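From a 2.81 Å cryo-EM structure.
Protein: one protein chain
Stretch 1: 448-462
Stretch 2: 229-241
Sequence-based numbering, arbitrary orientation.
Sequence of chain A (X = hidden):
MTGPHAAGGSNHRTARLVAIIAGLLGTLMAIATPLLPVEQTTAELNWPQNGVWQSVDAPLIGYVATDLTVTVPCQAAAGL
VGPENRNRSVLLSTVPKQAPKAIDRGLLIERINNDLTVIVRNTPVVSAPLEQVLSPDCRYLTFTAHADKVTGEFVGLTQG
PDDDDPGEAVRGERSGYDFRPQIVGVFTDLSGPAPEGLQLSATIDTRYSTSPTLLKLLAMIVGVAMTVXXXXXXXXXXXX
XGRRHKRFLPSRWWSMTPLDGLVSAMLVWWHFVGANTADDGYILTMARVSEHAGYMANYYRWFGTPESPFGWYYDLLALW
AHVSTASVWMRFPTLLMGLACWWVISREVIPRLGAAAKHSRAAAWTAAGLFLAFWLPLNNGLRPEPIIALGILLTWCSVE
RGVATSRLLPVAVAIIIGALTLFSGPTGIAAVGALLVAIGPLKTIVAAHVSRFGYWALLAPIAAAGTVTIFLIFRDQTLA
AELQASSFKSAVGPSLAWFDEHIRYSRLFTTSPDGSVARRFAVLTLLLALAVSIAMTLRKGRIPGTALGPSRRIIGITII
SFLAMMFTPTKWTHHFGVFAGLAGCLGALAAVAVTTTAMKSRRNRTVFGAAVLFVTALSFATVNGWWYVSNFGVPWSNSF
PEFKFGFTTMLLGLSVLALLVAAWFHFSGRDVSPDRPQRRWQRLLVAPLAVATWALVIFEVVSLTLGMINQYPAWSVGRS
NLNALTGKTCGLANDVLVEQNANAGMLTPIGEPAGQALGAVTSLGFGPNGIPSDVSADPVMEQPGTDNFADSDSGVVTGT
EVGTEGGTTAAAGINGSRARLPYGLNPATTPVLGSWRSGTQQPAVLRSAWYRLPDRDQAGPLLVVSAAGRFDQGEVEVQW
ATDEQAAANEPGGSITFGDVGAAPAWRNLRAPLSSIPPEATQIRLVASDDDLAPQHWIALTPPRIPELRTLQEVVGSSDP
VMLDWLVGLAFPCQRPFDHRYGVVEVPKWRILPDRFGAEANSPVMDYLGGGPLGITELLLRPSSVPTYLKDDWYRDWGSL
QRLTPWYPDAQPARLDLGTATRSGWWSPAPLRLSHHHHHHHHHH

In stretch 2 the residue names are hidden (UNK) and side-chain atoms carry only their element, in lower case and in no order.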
ATOM      1  N   ALA A 448      14.771  29.629 -40.670  1.00 33.16           N
ATOM      2  CA  ALA A 448      15.947  29.939 -41.472  1.00 33.16           C
ATOM      3  C   ALA A 448      15.763  29.656 -42.954  1.00 33.16           C
ATOM      4  O   ALA A 448      16.366  30.345 -43.782  1.00 33.16           O
ATOM      5  CB  ALA A 448      17.155  29.150 -40.963  1.00 33.16           C
ATOM      6  N   HIS A 449      14.949  28.665 -43.311  1.00 35.34           N
ATOM      7  CA  HIS A 449      14.761  28.259 -44.696  1.00 35.34           C
ATOM      8  C   HIS A 449      13.561  28.908 -45.360  1.00 35.34           C
ATOM      9  O   HIS A 449      13.376  28.727 -46.566  1.00 35.34           O
ATOM     10  CB  HIS A 449      14.589  26.741 -44.785  1.00 35.34           C
ATOM     11  CG  HIS A 449      15.826  25.966 -44.461  1.00 35.34           C
ATOM     12  ND1 HIS A 449      15.815  24.601 -44.274  1.00 35.34           N
ATOM     13  CD2 HIS A 449      17.110  26.358 -44.302  1.00 35.34           C
ATOM     14  CE1 HIS A 449      17.040  24.187 -44.007  1.00 35.34           C
ATOM     15  NE2 HIS A 449      17.845  25.234 -44.018  1.00 35.34           N
ATOM     16  N   VAL A 450      12.741  29.651 -44.613  1.00 38.82           N
ATOM     17  CA  VAL A 450      11.455  30.101 -45.132  1.00 38.82           C
ATOM     18  C   VAL A 450      11.614  31.255 -46.114  1.00 38.82           C
ATOM     19  O   VAL A 450      10.693  31.557 -46.877  1.00 38.82           O
ATOM     20  CB  VAL A 450      10.533  30.472 -43.949  1.00 38.82           C
ATOM     21  CG1 VAL A 450      10.931  31.801 -43.344  1.00 38.82           C
ATOM     22  CG2 VAL A 450       9.068  30.439 -44.344  1.00 38.82           C
ATOM     23  N   SER A 451      12.784  31.885 -46.152  1.00 42.39           N
ATOM     24  CA  SER A 451      12.965  33.021 -47.039  1.00 42.39           C
ATOM     25  C   SER A 451      13.277  32.622 -48.471  1.00 42.39           C
ATOM     26  O   SER A 451      13.445  33.513 -49.308  1.00 42.39           O
ATOM     27  CB  SER A 451      14.068  33.926 -46.502  1.00 42.39           C
ATOM     28  OG  SER A 451      13.692  34.477 -45.254  1.00 42.39           O
ATOM     29  N   ARG A 452      13.370  31.329 -48.788  1.00 47.52           N
ATOM     30  CA  ARG A 452      13.575  30.939 -50.176  1.00 47.52           C
ATOM     31  C   ARG A 452      12.791  29.702 -50.594  1.00 47.52           C
ATOM     32  O   ARG A 452      13.001  29.214 -51.710  1.00 47.52           O
ATOM     33  CB  ARG A 452      15.064  30.722 -50.465  1.00 47.52           C
ATOM     34  CG  ARG A 452      15.692  29.555 -49.747  1.00 47.52           C
ATOM     35  CD  ARG A 452      17.185  29.523 -50.001  1.00 47.52           C
ATOM     36  NE  ARG A 452      17.811  28.361 -49.387  1.00 47.52           N
ATOM     37  CZ  ARG A 452      18.247  28.326 -48.133  1.00 47.52           C
ATOM     38  NH1 ARG A 452      18.129  29.396 -47.361  1.00 47.52           N
ATOM     39  NH2 ARG A 452      18.803  27.221 -47.654  1.00 47.52           N
ATOM     40  N   PHE A 453      11.909  29.166 -49.751  1.00 38.35           N
ATOM     41  CA  PHE A 453      11.056  28.078 -50.213  1.00 38.35           C
ATOM     42  C   PHE A 453       9.585  28.311 -49.900  1.00 38.35           C
ATOM     43  O   PHE A 453       8.721  27.956 -50.704  1.00 38.35           O
ATOM     44  CB  PHE A 453      11.514  26.744 -49.627  1.00 38.35           C
ATOM     45  CG  PHE A 453      12.861  26.304 -50.117  1.00 38.35           C
ATOM     46  CD1 PHE A 453      13.037  25.928 -51.436  1.00 38.35           C
ATOM     47  CD2 PHE A 453      13.935  26.223 -49.251  1.00 38.35           C
ATOM     48  CE1 PHE A 453      14.266  25.524 -51.893  1.00 38.35           C
ATOM     49  CE2 PHE A 453      15.169  25.808 -49.700  1.00 38.35           C
ATOM     50  CZ  PHE A 453      15.333  25.455 -51.024  1.00 38.35           C
ATOM     51  N   GLY A 454       9.282  28.898 -48.752  1.00 34.49           N
ATOM     52  CA  GLY A 454       7.913  29.178 -48.367  1.00 34.49           C
ATOM     53  C   GLY A 454       7.491  28.368 -47.153  1.00 34.49           C
ATOM     54  O   GLY A 454       8.286  27.671 -46.525  1.00 34.49           O
ATOM     55  N   TYR A 455       6.204  28.485 -46.830  1.00 38.12           N
ATOM     56  CA  TYR A 455       5.612  27.791 -45.691  1.00 38.12           C
ATOM     57  C   TYR A 455       4.988  26.454 -46.060  1.00 38.12           C
ATOM     58  O   TYR A 455       5.147  25.480 -45.317  1.00 38.12           O
ATOM     59  CB  TYR A 455       4.543  28.661 -45.028  1.00 38.12           C
ATOM     60  CG  TYR A 455       5.077  29.875 -44.307  1.00 38.12           C
ATOM     61  CD1 TYR A 455       5.579  29.775 -43.015  1.00 38.12           C
ATOM     62  CD2 TYR A 455       5.074  31.121 -44.916  1.00 38.12           C
ATOM     63  CE1 TYR A 455       6.063  30.882 -42.350  1.00 38.12           C
ATOM     64  CE2 TYR A 455       5.559  32.234 -44.261  1.00 38.12           C
ATOM     65  CZ  TYR A 455       6.053  32.106 -42.980  1.00 38.12           C
ATOM     66  OH  TYR A 455       6.535  33.216 -42.327  1.00 38.12           O
ATOM     67  N   TRP A 456       4.267  26.395 -47.183  1.00 40.36           N
ATOM     68  CA  TRP A 456       3.626  25.153 -47.600  1.00 40.36           C
ATOM     69  C   TRP A 456       4.656  24.095 -47.964  1.00 40.36           C
ATOM     70  O   TRP A 456       4.523  22.928 -47.577  1.00 40.36           O
ATOM     71  CB  TRP A 456       2.696  25.409 -48.782  1.00 40.36           C
ATOM     72  CG  TRP A 456       1.408  26.069 -48.426  1.00 40.36           C
ATOM     73  CD1 TRP A 456       0.917  26.297 -47.175  1.00 40.36           C
ATOM     74  CD2 TRP A 456       0.433  26.579 -49.338  1.00 40.36           C
ATOM     75  NE1 TRP A 456      -0.301  26.921 -47.252  1.00 40.36           N
ATOM     76  CE2 TRP A 456      -0.620  27.106 -48.571  1.00 40.36           C
ATOM     77  CE3 TRP A 456       0.352  26.644 -50.733  1.00 40.36           C
ATOM     78  CZ2 TRP A 456      -1.742  27.691 -49.149  1.00 40.36           C
ATOM     79  CZ3 TRP A 456      -0.762  27.223 -51.306  1.00 40.36           C
ATOM     80  CH2 TRP A 456      -1.795  27.740 -50.516  1.00 40.36           C
ATOM     81  N   ALA A 457       5.715  24.502 -48.670  1.00 26.18           N
ATOM     82  CA  ALA A 457       6.731  23.561 -49.127  1.00 26.18           C
ATOM     83  C   ALA A 457       7.554  23.000 -47.980  1.00 26.18           C
ATOM     84  O   ALA A 457       8.153  21.931 -48.117  1.00 26.18           O
ATOM     85  CB  ALA A 457       7.649  24.237 -50.135  1.00 26.18           C
ATOM     86  N   LEU A 458       7.604  23.694 -46.850  1.00 26.37           N
ATOM     87  CA  LEU A 458       8.334  23.198 -45.697  1.00 26.37           C
ATOM     88  C   LEU A 458       7.437  22.559 -44.650  1.00 26.37           C
ATOM     89  O   LEU A 458       7.952  21.885 -43.757  1.00 26.37           O
ATOM     90  CB  LEU A 458       9.135  24.325 -45.036  1.00 26.37           C
ATOM     91  CG  LEU A 458      10.254  24.978 -45.839  1.00 26.37           C
ATOM     92  CD1 LEU A 458      10.859  26.102 -45.040  1.00 26.37           C
ATOM     93  CD2 LEU A 458      11.311  23.978 -46.223  1.00 26.37           C
ATOM     94  N   LEU A 459       6.123  22.748 -44.721  1.00 27.52           N
ATOM     95  CA  LEU A 459       5.257  22.226 -43.679  1.00 27.52           C
ATOM     96  C   LEU A 459       4.217  21.220 -44.157  1.00 27.52           C
ATOM     97  O   LEU A 459       3.470  20.696 -43.326  1.00 27.52           O
ATOM     98  CB  LEU A 459       4.563  23.382 -42.949  1.00 27.52           C
ATOM     99  CG  LEU A 459       5.497  24.272 -42.122  1.00 27.52           C
ATOM    100  CD1 LEU A 459       4.757  25.468 -41.568  1.00 27.52           C
ATOM    101  CD2 LEU A 459       6.136  23.486 -40.997  1.00 27.52           C
ATOM    102  N   ALA A 460       4.132  20.932 -45.452  1.00 25.81           N
ATOM    103  CA  ALA A 460       3.273  19.837 -45.897  1.00 25.81           C
ATOM    104  C   ALA A 460       3.901  18.440 -45.754  1.00 25.81           C
ATOM    105  O   ALA A 460       3.176  17.512 -45.354  1.00 25.81           O
ATOM    106  CB  ALA A 460       2.805  20.089 -47.333  1.00 25.81           C
ATOM    107  N   PRO A 461       5.199  18.205 -46.059  1.00 21.14           N
ATOM    108  CA  PRO A 461       5.763  16.887 -45.727  1.00 21.14           C
ATOM    109  C   PRO A 461       5.826  16.585 -44.242  1.00 21.14           C
ATOM    110  O   PRO A 461       5.821  15.406 -43.872  1.00 21.14           O
ATOM    111  CB  PRO A 461       7.165  16.943 -46.340  1.00 21.14           C
ATOM    112  CG  PRO A 461       7.063  17.880 -47.409  1.00 21.14           C
ATOM    113  CD  PRO A 461       6.154  18.933 -46.926  1.00 21.14           C
ATOM    114  N   ILE A 462       5.858  17.603 -43.384  1.00 21.75           N
ATOM    115  CA  ILE A 462       5.785  17.380 -41.942  1.00 21.75           C
ATOM    116  C   ILE A 462       4.429  16.792 -41.565  1.00 21.75           C
ATOM    117  O   ILE A 462       4.340  15.848 -40.772  1.00 21.75           O
ATOM    118  CB  ILE A 462       6.070  18.692 -41.189  1.00 21.75           C
ATOM    119  CG1 ILE A 462       7.458  19.217 -41.550  1.00 21.75           C
ATOM    120  CG2 ILE A 462       5.946  18.507 -39.692  1.00 21.75           C
ATOM    121  CD1 ILE A 462       8.576  18.288 -41.189  1.00 21.75           C
ATOM    122  N   UNK A 229       7.079  10.081 -51.733  1.00 17.91           N
ATOM    123  CA  UNK A 229       7.461  11.088 -52.725  1.00 17.91           C
ATOM    124  C   UNK A 229       7.610  12.469 -52.085  1.00 17.91           C
ATOM    125  O   UNK A 229       8.527  13.231 -52.430  1.00 17.91           O
ATOM    126  c   UNK A 229       6.619   9.771 -54.676  1.00 17.91           C
ATOM    127  c   UNK A 229       6.450  11.069 -53.888  1.00 17.91           C
ATOM    128  c   UNK A 229       6.616  12.248 -54.812  1.00 17.91           C
ATOM    129  c   UNK A 229       5.586   9.563 -55.737  1.00 17.91           C
ATOM    130  N   UNK A 230       6.776  12.780 -51.086  1.00 17.38           N
ATOM    131  CA  UNK A 230       6.883  14.061 -50.392  1.00 17.38           C
ATOM    132  C   UNK A 230       8.176  14.171 -49.595  1.00 17.38           C
ATOM    133  O   UNK A 230       8.826  15.224 -49.605  1.00 17.38           O
ATOM    134  c   UNK A 230       5.682  14.265 -49.474  1.00 17.38           C
ATOM    135  N   UNK A 231       8.588  13.094 -48.920  1.00 16.49           N
ATOM    136  CA  UNK A 231       9.853  13.180 -48.185  1.00 16.49           C
ATOM    137  C   UNK A 231      11.072  13.159 -49.107  1.00 16.49           C
ATOM    138  O   UNK A 231      12.109  13.746 -48.766  1.00 16.49           O
ATOM    139  c   UNK A 231       9.949  11.431 -44.744  1.00 16.49           C
ATOM    140  c   UNK A 231       9.949  12.079 -47.137  1.00 16.49           C
ATOM    141  c   UNK A 231       7.967  12.625 -45.647  1.00 16.49           C
ATOM    142  c   UNK A 231       9.469  12.462 -45.736  1.00 16.49           C
ATOM    143  N   UNK A 232      10.968  12.537 -50.283  1.00 16.85           N
ATOM    144  CA  UNK A 232      12.047  12.665 -51.257  1.00 16.85           C
ATOM    145  C   UNK A 232      12.208  14.084 -51.774  1.00 16.85           C
ATOM    146  O   UNK A 232      13.331  14.587 -51.915  1.00 16.85           O
ATOM    147  N   UNK A 233      11.086  14.761 -52.034  1.00 17.06           N
ATOM    148  CA  UNK A 233      11.144  16.162 -52.440  1.00 17.06           C
ATOM    149  C   UNK A 233      11.656  17.049 -51.311  1.00 17.06           C
ATOM    150  O   UNK A 233      12.342  18.048 -51.560  1.00 17.06           O
ATOM    151  c   UNK A 233       9.768  16.628 -52.902  1.00 17.06           C
ATOM    152  N   UNK A 234      11.357  16.685 -50.062  1.00 17.66           N
ATOM    153  CA  UNK A 234      11.899  17.414 -48.918  1.00 17.66           C
ATOM    154  C   UNK A 234      13.416  17.281 -48.831  1.00 17.66           C
ATOM    155  O   UNK A 234      14.110  18.242 -48.482  1.00 17.66           O
ATOM    156  c   UNK A 234      11.234  19.070 -46.420  1.00 17.66           C
ATOM    157  c   UNK A 234      10.941  16.955 -45.165  1.00 17.66           C
ATOM    158  c   UNK A 234      11.246  16.919 -47.633  1.00 17.66           C
ATOM    159  c   UNK A 234      11.625  17.620 -46.338  1.00 17.66           C
ATOM    160  N   UNK A 235      13.955  16.104 -49.162  1.00 20.86           N
ATOM    161  CA  UNK A 235      15.412  15.965 -49.203  1.00 20.86           C
ATOM    162  C   UNK A 235      16.035  16.779 -50.330  1.00 20.86           C
ATOM    163  O   UNK A 235      17.123  17.350 -50.162  1.00 20.86           O
ATOM    164  c   UNK A 235      18.218  14.186 -48.412  1.00 20.86           C
ATOM    165  c   UNK A 235      15.819  14.506 -49.351  1.00 20.86           C
ATOM    166  n   UNK A 235      18.009  14.284 -50.583  1.00 20.86           N
ATOM    167  c   UNK A 235      19.292  14.122 -50.322  1.00 20.86           C
ATOM    168  n   UNK A 235      19.446  14.060 -49.013  1.00 20.86           N
ATOM    169  c   UNK A 235      17.302  14.311 -49.401  1.00 20.86           C
ATOM    170  N   UNK A 236      15.378  16.822 -51.492  1.00 21.29           N
ATOM    171  CA  UNK A 236      15.906  17.615 -52.604  1.00 21.29           C
ATOM    172  C   UNK A 236      15.881  19.106 -52.261  1.00 21.29           C
ATOM    173  O   UNK A 236      16.771  19.867 -52.662  1.00 21.29           O
ATOM    174  c   UNK A 236      15.324  15.835 -54.247  1.00 21.29           C
ATOM    175  c   UNK A 236      15.606  18.126 -55.062  1.00 21.29           C
ATOM    176  c   UNK A 236      15.135  17.290 -53.897  1.00 21.29           C
ATOM    177  N   UNK A 237      14.906  19.536 -51.458  1.00 23.12           N
ATOM    178  CA  UNK A 237      14.932  20.913 -50.969  1.00 23.12           C
ATOM    179  C   UNK A 237      16.039  21.125 -49.942  1.00 23.12           C
ATOM    180  O   UNK A 237      16.657  22.193 -49.906  1.00 23.12           O
ATOM    181  c   UNK A 237      12.623  22.362 -52.373  1.00 23.12           C
ATOM    182  c   UNK A 237      11.194  21.813 -50.431  1.00 23.12           C
ATOM    183  c   UNK A 237      13.591  21.303 -50.358  1.00 23.12           C
ATOM    184  c   UNK A 237      12.375  21.392 -51.262  1.00 23.12           C
ATOM    185  N   UNK A 238      16.292  20.131 -49.084  1.00 26.73           N
ATOM    186  CA  UNK A 238      17.307  20.309 -48.046  1.00 26.73           C
ATOM    187  C   UNK A 238      18.721  20.320 -48.602  1.00 26.73           C
ATOM    188  O   UNK A 238      19.615  20.900 -47.982  1.00 26.73           O
ATOM    189  c   UNK A 238      16.061  19.460 -46.021  1.00 26.73           C
ATOM    190  o   UNK A 238      15.575  18.475 -45.432  1.00 26.73           O
ATOM    191  o   UNK A 238      15.668  20.630 -45.839  1.00 26.73           O
ATOM    192  c   UNK A 238      17.200  19.226 -46.975  1.00 26.73           C
ATOM    193  N   UNK A 239      18.957  19.691 -49.747  1.00 33.61           N
ATOM    194  CA  UNK A 239      20.307  19.706 -50.307  1.00 33.61           C
ATOM    195  C   UNK A 239      20.586  20.931 -51.173  1.00 33.61           C
ATOM    196  O   UNK A 239      21.474  20.865 -52.027  1.00 33.61           O
ATOM    197  s   UNK A 239      19.637  18.308 -52.675  1.00 33.61           S
ATOM    198  c   UNK A 239      20.569  18.440 -51.128  1.00 33.61           C
ATOM    199  N   UNK A 240      19.857  22.033 -50.975  1.00 36.78           N
ATOM    200  CA  UNK A 240      20.057  23.227 -51.789  1.00 36.78           C
ATOM    201  C   UNK A 240      21.401  23.877 -51.492  1.00 36.78           C
ATOM    202  O   UNK A 240      22.128  24.268 -52.411  1.00 36.78           O
ATOM    203  c   UNK A 240      18.915  24.216 -51.557  1.00 36.78           C
ATOM    204  N   UNK A 241      21.743  24.009 -50.212  1.00 44.09           N
ATOM    205  CA  UNK A 241      23.086  24.428 -49.830  1.00 44.09           C
ATOM    206  C   UNK A 241      24.098  23.363 -50.234  1.00 44.09           C
ATOM    207  O   UNK A 241      23.878  22.172 -50.006  1.00 44.09           O
ATOM    208  c   UNK A 241      23.140  24.694 -48.329  1.00 44.09           C
ATOM    209  o   UNK A 241      22.687  23.568 -46.287  1.00 44.09           O
ATOM    210  o   UNK A 241      21.858  22.711 -48.108  1.00 44.09           O
ATOM    211  c   UNK A 241      22.515  23.583 -47.519  1.00 44.09           C
TER

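Position 229 carries four carbons, forked at the first, with one arm two carbons long, and lies out of reach of stretch 1; that beta-branched pattern is isoleucine. The exposed aliphatic chain of Ile-229 is compatible with the helix it occupies. Position 230 has a single carbon, 4.4 Å from Pro-461 CB, and its backbone O lies 3.9 Å from Pro-461 CG; it is alanine. The small side chain of Ala-230 suits a place where the backbones come close, its CA lying 5.6 Å from CA of Pro-461.

At 231 four carbons fork at the second. The CA-to-CB bond points sideways, yet the end of the chain turns nearer, bringing a terminal carbon to 3.9 Å from Pro-461 O; this is leucine, and the atom is CD1 of Leu-231. Position 232 has no side-chain atoms, touches nothing on stretch 1 and is glycine; the helical backbone angles of Gly-232 do not demand glycine. One carbon at 233, pointing toward stretch 1 without reaching it, gives alanine.

Position 234 again shows four carbons forked at the second, with one tip 4.0 Å from Pro-461 CB: leucine. With chi1 t, Leu-234 makes this approach through CD2. At 235, one carbon leads to a five-membered ring of three carbons and two nitrogens, out of reach of stretch 1, which is histidine. Position 236 has one carbon carrying two more, likewise remote, hence valine.

At 237 four carbons fork at the second, one tip 3.6 Å from Phe-453 CE1 and the other 3.8 Å from Ala-457 O: leucine. The two methyls of buried Leu-237, CD2 and CD1 respectively, serve different neighbours. At 238 there are two carbons, the second carrying two oxygens and no nitrogen, a carboxylate; one oxygen comes 4.2 Å from His-449 CE1, a proximity without a hydrogen bond. This is aspartate; the near oxygen is OD1 of Asp-238, while OD2 is bonded elsewhere in the structure.

One carbon and a sulfur at 239, out of reach of stretch 1, identify cysteine. Cys-239 is the first residue to leave helical angles, and its small side chain answers to no packing demand from stretch 1. The lone carbon at 240 lies at the edge of the Phe-453 ring, 3.8 Å from Phe-453 CZ; it is alanine. Position 241 again has two carbons and two oxygens, stays beyond close contact, and is aspartate; the carboxylate of Asp-241 sits at a partly exposed site after the helix.

The contact works by apolar packing, with no hydrogen bond across it. The helices run roughly antiparallel, at 140°, so Pro-461 meets the early turns of stretch 2 while Phe-453 meets its end. Pro-461 adds a compact ring between alanine and leucine side chains, and Leu-237 bridges Phe-453 and Ala-457. Together the two stretches bury 511 Å².

Stretch 2 229-241: IALGALHVLDCAD
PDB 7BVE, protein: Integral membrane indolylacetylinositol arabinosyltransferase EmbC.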